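Long-range contacts in ABC transporter binding protein AcbH (Actinoplanes, PDB 3OO8), which binds beta-D-galactopyranose with an exclusive preference, acting as the extracellular solute receptor of an ABC transporter: residues F89-R93 / R373-P377; L134-Y140 / A298-I304. The protein carries 2 engineered substitutions. All coordinates share one frame; numbering follows the deposited sequence.

Contact 1 (89-93 with 373-377) brings segments 280 residues apart together at the galactose site of this class 2 solute-binding protein, and contact 2 (134-140 with 298-304) pairs strands of the mixed sheet next to it, their centres about 12 Å apart. They are joined by a salt bridge: Arg373 NH1 lies 2.9 Å from Asp301 OD1. Beside it, Ala90 N and Thr300 O, 3.1 Å apart, probably form a hydrogen bond. Arg93 and Arg373 of contact 1 are galactose-binding residues, whereas contact 2 appears to act from behind, its Asp301 gripping Arg373. No galactose is bound in this model, but a glycerol, probably from the crystallisation liquor, lies about 3 Å from the Arg373 side chain.

Contact 1: residues F89-R93 / R373-P377; sequences FAGYR and RDTVP
Arg373 lays its guanidinium flat on the Phe89 ring, a cation-pi stack in the cleft of the two-lobed class 2 solute-binding fold, where the end of strand 85-89 and the start of helix 92-99 meet the end of helix 371-374. The planes are 19° apart and Arg373 CZ is 4.1 Å from the Phe89 ring centroid. An extended chain from CG to NE carries the group there, with NH1 passing 3.4 Å from Phe89 CB; Asp301 holds NH1 by a salt bridge, and NE hydrogen-bonds to a glycerol, probably from the crystallisation liquor. The backbones are also in close touch. Tyr92 N donates to Arg373 O at 2.8 Å and 164°, and Gly91 CA comes within 3.4 Å of the same oxygen, which a beta carbon on Gly91 would strike. Toward Pro377 the fit loosens: Pro377 CG sits over one face of the galactose-binding Arg93 guanidinium, no nearer than 4.5 Å from Arg93 NE. Next to it in the chain, Val376 CG1 lies over one face of the Tyr92 ring, toward its rim, although modelled too near CE2 for that spacing to mean much. Water fills in at two places. One bridges Ala90 O and Arg373 NH1; the other accepts from Arg93 N at 3.0 Å and donates to Arg373 O at 2.7 Å, giving that carbonyl a second hydrogen bond beside the one from Tyr92 N.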
loop_
_atom_site.group_PDB
_atom_site.type_symbol
_atom_site.label_atom_id
_atom_site.label_comp_id
_atom_site.label_asym_id
_atom_site.label_seq_id
_atom_site.Cartn_x
_atom_site.Cartn_y
_atom_site.Cartn_z
ATOM N N PHE A 89 -9.238 5.903 -2.030
ATOM C CA PHE A 89 -7.967 5.226 -2.337
ATOM C C PHE A 89 -8.251 4.011 -3.213
ATOM O O PHE A 89 -9.392 3.525 -3.284
ATOM C CB PHE A 89 -7.289 4.804 -1.023
ATOM C CG PHE A 89 -8.232 4.159 -0.035
ATOM C CD1 PHE A 89 -8.541 2.792 -0.100
ATOM C CD2 PHE A 89 -8.798 4.918 0.977
ATOM C CE1 PHE A 89 -9.396 2.206 0.830
ATOM C CE2 PHE A 89 -9.660 4.343 1.888
ATOM C CZ PHE A 89 -9.970 3.003 1.816
ATOM N N ALA A 90 -7.213 3.530 -3.886
ATOM C CA ALA A 90 -7.336 2.376 -4.759
ATOM C C ALA A 90 -7.729 1.111 -3.984
ATOM O O ALA A 90 -7.489 0.989 -2.770
ATOM C CB ALA A 90 -6.020 2.167 -5.565
ATOM N N GLY A 91 -8.330 0.166 -4.701
ATOM C CA GLY A 91 -8.570 -1.148 -4.103
ATOM C C GLY A 91 -9.970 -1.656 -4.318
ATOM O O GLY A 91 -10.685 -1.226 -5.252
ATOM N N TYR A 92 -10.328 -2.628 -3.471
ATOM C CA TYR A 92 -11.597 -3.322 -3.616
ATOM C C TYR A 92 -12.804 -2.403 -3.564
ATOM O O TYR A 92 -13.686 -2.488 -4.423
ATOM C CB TYR A 92 -11.696 -4.388 -2.522
ATOM C CG TYR A 92 -12.885 -5.311 -2.693
ATOM C CD1 TYR A 92 -12.721 -6.557 -3.306
ATOM C CD2 TYR A 92 -14.154 -4.924 -2.293
ATOM C CE1 TYR A 92 -13.792 -7.435 -3.466
ATOM C CE2 TYR A 92 -15.245 -5.782 -2.472
ATOM C CZ TYR A 92 -15.047 -7.030 -3.051
ATOM O OH TYR A 92 -16.131 -7.880 -3.230
ATOM N N ARG A 93 -12.825 -1.518 -2.575
ATOM C CA ARG A 93 -13.993 -0.642 -2.381
ATOM C C ARG A 93 -14.186 0.356 -3.526
ATOM O O ARG A 93 -15.323 0.578 -3.999
ATOM C CB ARG A 93 -13.940 -0.002 -1.007
ATOM C CG ARG A 93 -14.183 -1.049 0.073
ATOM C CD ARG A 93 -14.832 -0.444 1.283
ATOM N NE ARG A 93 -13.834 0.037 2.235
ATOM C CZ ARG A 93 -14.139 0.643 3.376
ATOM N NH1 ARG A 93 -13.172 1.034 4.199
ATOM N NH2 ARG A 93 -15.415 0.857 3.683
ATOM N N ARG A 373 -6.873 -3.295 1.830
ATOM C CA ARG A 373 -7.542 -2.487 0.815
ATOM C C ARG A 373 -7.858 -3.294 -0.422
ATOM O O ARG A 373 -8.758 -2.918 -1.184
ATOM C CB ARG A 373 -6.661 -1.283 0.438
ATOM C CG ARG A 373 -6.496 -0.296 1.568
ATOM C CD ARG A 373 -5.638 0.876 1.104
ATOM N NE ARG A 373 -5.628 1.961 2.089
ATOM C CZ ARG A 373 -5.148 3.181 1.833
ATOM N NH1 ARG A 373 -4.667 3.446 0.637
ATOM N NH2 ARG A 373 -5.183 4.141 2.754
ATOM N N ASP A 374 -7.169 -4.416 -0.638
ATOM C CA ASP A 374 -7.450 -5.193 -1.856
ATOM C C ASP A 374 -8.605 -6.189 -1.718
ATOM O O ASP A 374 -9.138 -6.668 -2.727
ATOM C CB ASP A 374 -6.194 -5.928 -2.366
ATOM C CG ASP A 374 -5.262 -5.012 -3.150
ATOM O OD1 ASP A 374 -5.792 -4.223 -3.976
ATOM O OD2 ASP A 374 -4.038 -5.170 -2.984
ATOM N N THR A 375 -8.945 -6.536 -0.487
ATOM C CA THR A 375 -10.096 -7.410 -0.238
ATOM C C THR A 375 -11.071 -6.643 0.642
ATOM O O THR A 375 -10.832 -5.476 0.999
ATOM C CB THR A 375 -9.686 -8.777 0.398
ATOM O OG1 THR A 375 -10.806 -9.678 0.343
ATOM C CG2 THR A 375 -9.215 -8.623 1.844
ATOM N N VAL A 376 -12.201 -7.257 0.978
ATOM C CA VAL A 376 -13.086 -6.568 1.908
ATOM C C VAL A 376 -12.595 -6.646 3.344
ATOM O O VAL A 376 -11.905 -7.590 3.739
ATOM C CB VAL A 376 -14.549 -7.023 1.814
ATOM C CG1 VAL A 376 -14.998 -7.100 0.358
ATOM C CG2 VAL A 376 -14.723 -8.350 2.487
ATOM N N PRO A 377 -12.936 -5.639 4.154
ATOM C CA PRO A 377 -12.425 -5.624 5.512
ATOM C C PRO A 377 -12.642 -6.899 6.322
ATOM O O PRO A 377 -11.737 -7.328 7.045
ATOM C CB PRO A 377 -13.145 -4.427 6.129
ATOM C CG PRO A 377 -13.261 -3.479 4.956
ATOM C CD PRO A 377 -13.576 -4.355 3.784
HETATM O O HOH W 1 -5.101 1.970 -1.785
HETATM O O HOH W 2 -10.606 -0.983 -0.654
#

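Contact 2: residues L134-Y140 / A298-I304; sequences LVPLYNY and APTDGFI
Tyr138 holds CG between its backbone N and carbonyl carbon (chi1 55°), while Asp301 has CG anti to its carbonyl carbon (chi1 -71°); with both side chains on the same face of the sheet, these torsions bring hydroxyl and carboxylate together. There Tyr138 OH donates to the anti lone pair of Asp301 OD2 at 2.6 Å, with ring and carboxylate planes turned 67° apart. A phenylalanine in place of Tyr138 would probably leave Asp301 OD2 without this donor and Tyr36 OH without its hydroxyl mate. Their strands 134-139 and 301-304 pair antiparallel within a mixed sheet, interrupted by a beta bulge: Asp301 O accepts from Leu137 N, whereas Asp301 N donates to Tyr138 O. Just before the bulge, Pro136 CA and Gly302 CA approach to 3.9 Å, and a beta carbon on Gly302 would run into Val135 O. From within the bulge, Leu137 CD2 meets the edge of the Phe303 ring. At the loop end, Asn139 ND2 gives a hydrogen to Thr300 OG1 at 3.1 Å, nearly in its amide plane; OG1 passes its own to Ala298 O at 2.8 Å. Pro299 CD rests over one face of the Tyr140 ring. Tyr140 O, buried without a hydrogen-bond partner, faces Ala298 CA at 3.1 Å in a CA-H...O contact.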
loop_
_atom_site.group_PDB
_atom_site.type_symbol
_atom_site.label_atom_id
_atom_site.label_comp_id
_atom_site.label_asym_id
_atom_site.label_seq_id
_atom_site.Cartn_x
_atom_site.Cartn_y
_atom_site.Cartn_z
ATOM N N LEU A 134 -10.625 7.080 -10.383
ATOM C CA LEU A 134 -9.757 7.683 -9.375
ATOM C C LEU A 134 -8.693 8.564 -10.019
ATOM O O LEU A 134 -8.165 8.222 -11.089
ATOM C CB LEU A 134 -9.026 6.565 -8.613
ATOM C CG LEU A 134 -8.166 6.958 -7.378
ATOM C CD1 LEU A 134 -9.025 6.981 -6.114
ATOM C CD2 LEU A 134 -6.941 6.055 -7.200
ATOM N N VAL A 135 -8.319 9.651 -9.325
ATOM C CA VAL A 135 -7.054 10.335 -9.647
ATOM C C VAL A 135 -6.119 10.097 -8.470
ATOM O O VAL A 135 -6.447 10.534 -7.368
ATOM C CB VAL A 135 -7.169 11.841 -9.792
ATOM C CG1 VAL A 135 -5.751 12.411 -10.013
ATOM C CG2 VAL A 135 -8.041 12.189 -10.993
ATOM N N PRO A 136 -5.006 9.398 -8.699
ATOM C CA PRO A 136 -4.151 9.114 -7.523
ATOM C C PRO A 136 -3.231 10.278 -7.213
ATOM O O PRO A 136 -2.971 11.114 -8.091
ATOM C CB PRO A 136 -3.320 7.919 -8.013
ATOM C CG PRO A 136 -3.169 8.111 -9.452
ATOM C CD PRO A 136 -4.461 8.765 -9.919
ATOM N N LEU A 137 -2.714 10.309 -5.985
ATOM C CA LEU A 137 -1.835 11.407 -5.551
ATOM C C LEU A 137 -0.477 10.898 -5.089
ATOM O O LEU A 137 0.549 11.408 -5.547
ATOM C CB LEU A 137 -2.497 12.248 -4.433
ATOM C CG LEU A 137 -1.784 13.592 -4.206
ATOM C CD1 LEU A 137 -1.908 14.516 -5.426
ATOM C CD2 LEU A 137 -2.376 14.240 -2.944
ATOM N N TYR A 138 -0.440 9.906 -4.190
ATOM C CA TYR A 138 0.829 9.427 -3.631
ATOM C C TYR A 138 0.668 7.987 -3.131
ATOM O O TYR A 138 -0.447 7.501 -2.925
ATOM C CB TYR A 138 1.325 10.299 -2.445
ATOM C CG TYR A 138 0.272 10.417 -1.363
ATOM C CD1 TYR A 138 0.065 9.366 -0.455
ATOM C CD2 TYR A 138 -0.591 11.523 -1.321
ATOM C CE1 TYR A 138 -0.982 9.417 0.498
ATOM C CE2 TYR A 138 -1.654 11.571 -0.407
ATOM C CZ TYR A 138 -1.828 10.529 0.492
ATOM O OH TYR A 138 -2.870 10.605 1.377
ATOM N N ASN A 139 1.803 7.335 -2.946
ATOM C CA ASN A 139 1.868 6.003 -2.324
ATOM C C ASN A 139 3.156 5.843 -1.523
ATOM O O ASN A 139 3.960 6.783 -1.450
ATOM C CB ASN A 139 1.570 4.861 -3.317
ATOM C CG ASN A 139 2.448 4.877 -4.557
ATOM O OD1 ASN A 139 3.556 5.429 -4.562
ATOM N ND2 ASN A 139 1.951 4.239 -5.628
ATOM N N TYR A 140 3.390 4.657 -0.948
ATOM C CA TYR A 140 4.659 4.378 -0.237
ATOM C C TYR A 140 4.867 2.871 -0.327
ATOM O O TYR A 140 3.908 2.128 -0.465
ATOM C CB TYR A 140 4.605 4.837 1.225
ATOM C CG TYR A 140 3.624 4.040 2.031
ATOM C CD1 TYR A 140 4.027 2.869 2.674
ATOM C CD2 TYR A 140 2.299 4.447 2.138
ATOM C CE1 TYR A 140 3.103 2.122 3.402
ATOM C CE2 TYR A 140 1.390 3.703 2.860
ATOM C CZ TYR A 140 1.809 2.556 3.480
ATOM O OH TYR A 140 0.929 1.767 4.220
ATOM N N ALA A 298 1.890 -1.067 -2.589
ATOM C CA ALA A 298 2.228 0.359 -2.438
ATOM C C ALA A 298 0.904 1.102 -2.289
ATOM O O ALA A 298 0.333 1.601 -3.267
ATOM C CB ALA A 298 3.053 0.858 -3.636
ATOM N N PRO A 299 0.357 1.152 -1.064
ATOM C CA PRO A 299 -0.984 1.723 -0.855
ATOM C C PRO A 299 -1.116 3.163 -1.382
ATOM O O PRO A 299 -0.374 4.051 -0.954
ATOM C CB PRO A 299 -1.152 1.679 0.676
ATOM C CG PRO A 299 -0.271 0.517 1.093
ATOM C CD PRO A 299 0.936 0.609 0.187
ATOM N N THR A 300 -2.070 3.365 -2.303
ATOM C CA THR A 300 -2.176 4.589 -3.069
ATOM C C THR A 300 -3.463 5.340 -2.736
ATOM O O THR A 300 -4.595 4.830 -2.901
ATOM C CB THR A 300 -2.173 4.262 -4.591
ATOM O OG1 THR A 300 -0.992 3.508 -4.919
ATOM C CG2 THR A 300 -2.171 5.541 -5.435
ATOM N N ASP A 301 -3.285 6.575 -2.289
ATOM C CA ASP A 301 -4.402 7.430 -1.931
ATOM C C ASP A 301 -4.748 8.339 -3.116
ATOM O O ASP A 301 -3.858 8.706 -3.887
ATOM C CB ASP A 301 -4.081 8.301 -0.717
ATOM C CG ASP A 301 -4.010 7.509 0.585
ATOM O OD1 ASP A 301 -4.222 6.271 0.582
ATOM O OD2 ASP A 301 -3.696 8.119 1.637
ATOM N N GLY A 302 -6.011 8.722 -3.240
ATOM C CA GLY A 302 -6.396 9.617 -4.338
ATOM C C GLY A 302 -7.760 10.211 -4.113
ATOM O O GLY A 302 -8.167 10.431 -2.970
ATOM N N PHE A 303 -8.449 10.507 -5.214
ATOM C CA PHE A 303 -9.721 11.226 -5.153
ATOM C C PHE A 303 -10.695 10.647 -6.151
ATOM O O PHE A 303 -10.287 10.124 -7.196
ATOM C CB PHE A 303 -9.494 12.709 -5.461
ATOM C CG PHE A 303 -8.446 13.299 -4.576
ATOM C CD1 PHE A 303 -8.790 13.757 -3.327
ATOM C CD2 PHE A 303 -7.105 13.322 -4.984
ATOM C CE1 PHE A 303 -7.802 14.230 -2.446
ATOM C CE2 PHE A 303 -6.097 13.808 -4.122
ATOM C CZ PHE A 303 -6.455 14.282 -2.855
ATOM N N ILE A 304 -11.963 10.718 -5.765
ATOM C CA ILE A 304 -13.065 10.230 -6.588
ATOM C C ILE A 304 -14.117 11.323 -6.773
ATOM O O ILE A 304 -14.159 12.326 -6.042
ATOM C CB ILE A 304 -13.770 9.030 -5.936
ATOM C CG1 ILE A 304 -14.310 9.428 -4.543
ATOM C CG2 ILE A 304 -12.825 7.828 -5.921
ATOM C CD1 ILE A 304 -15.068 8.309 -3.794
#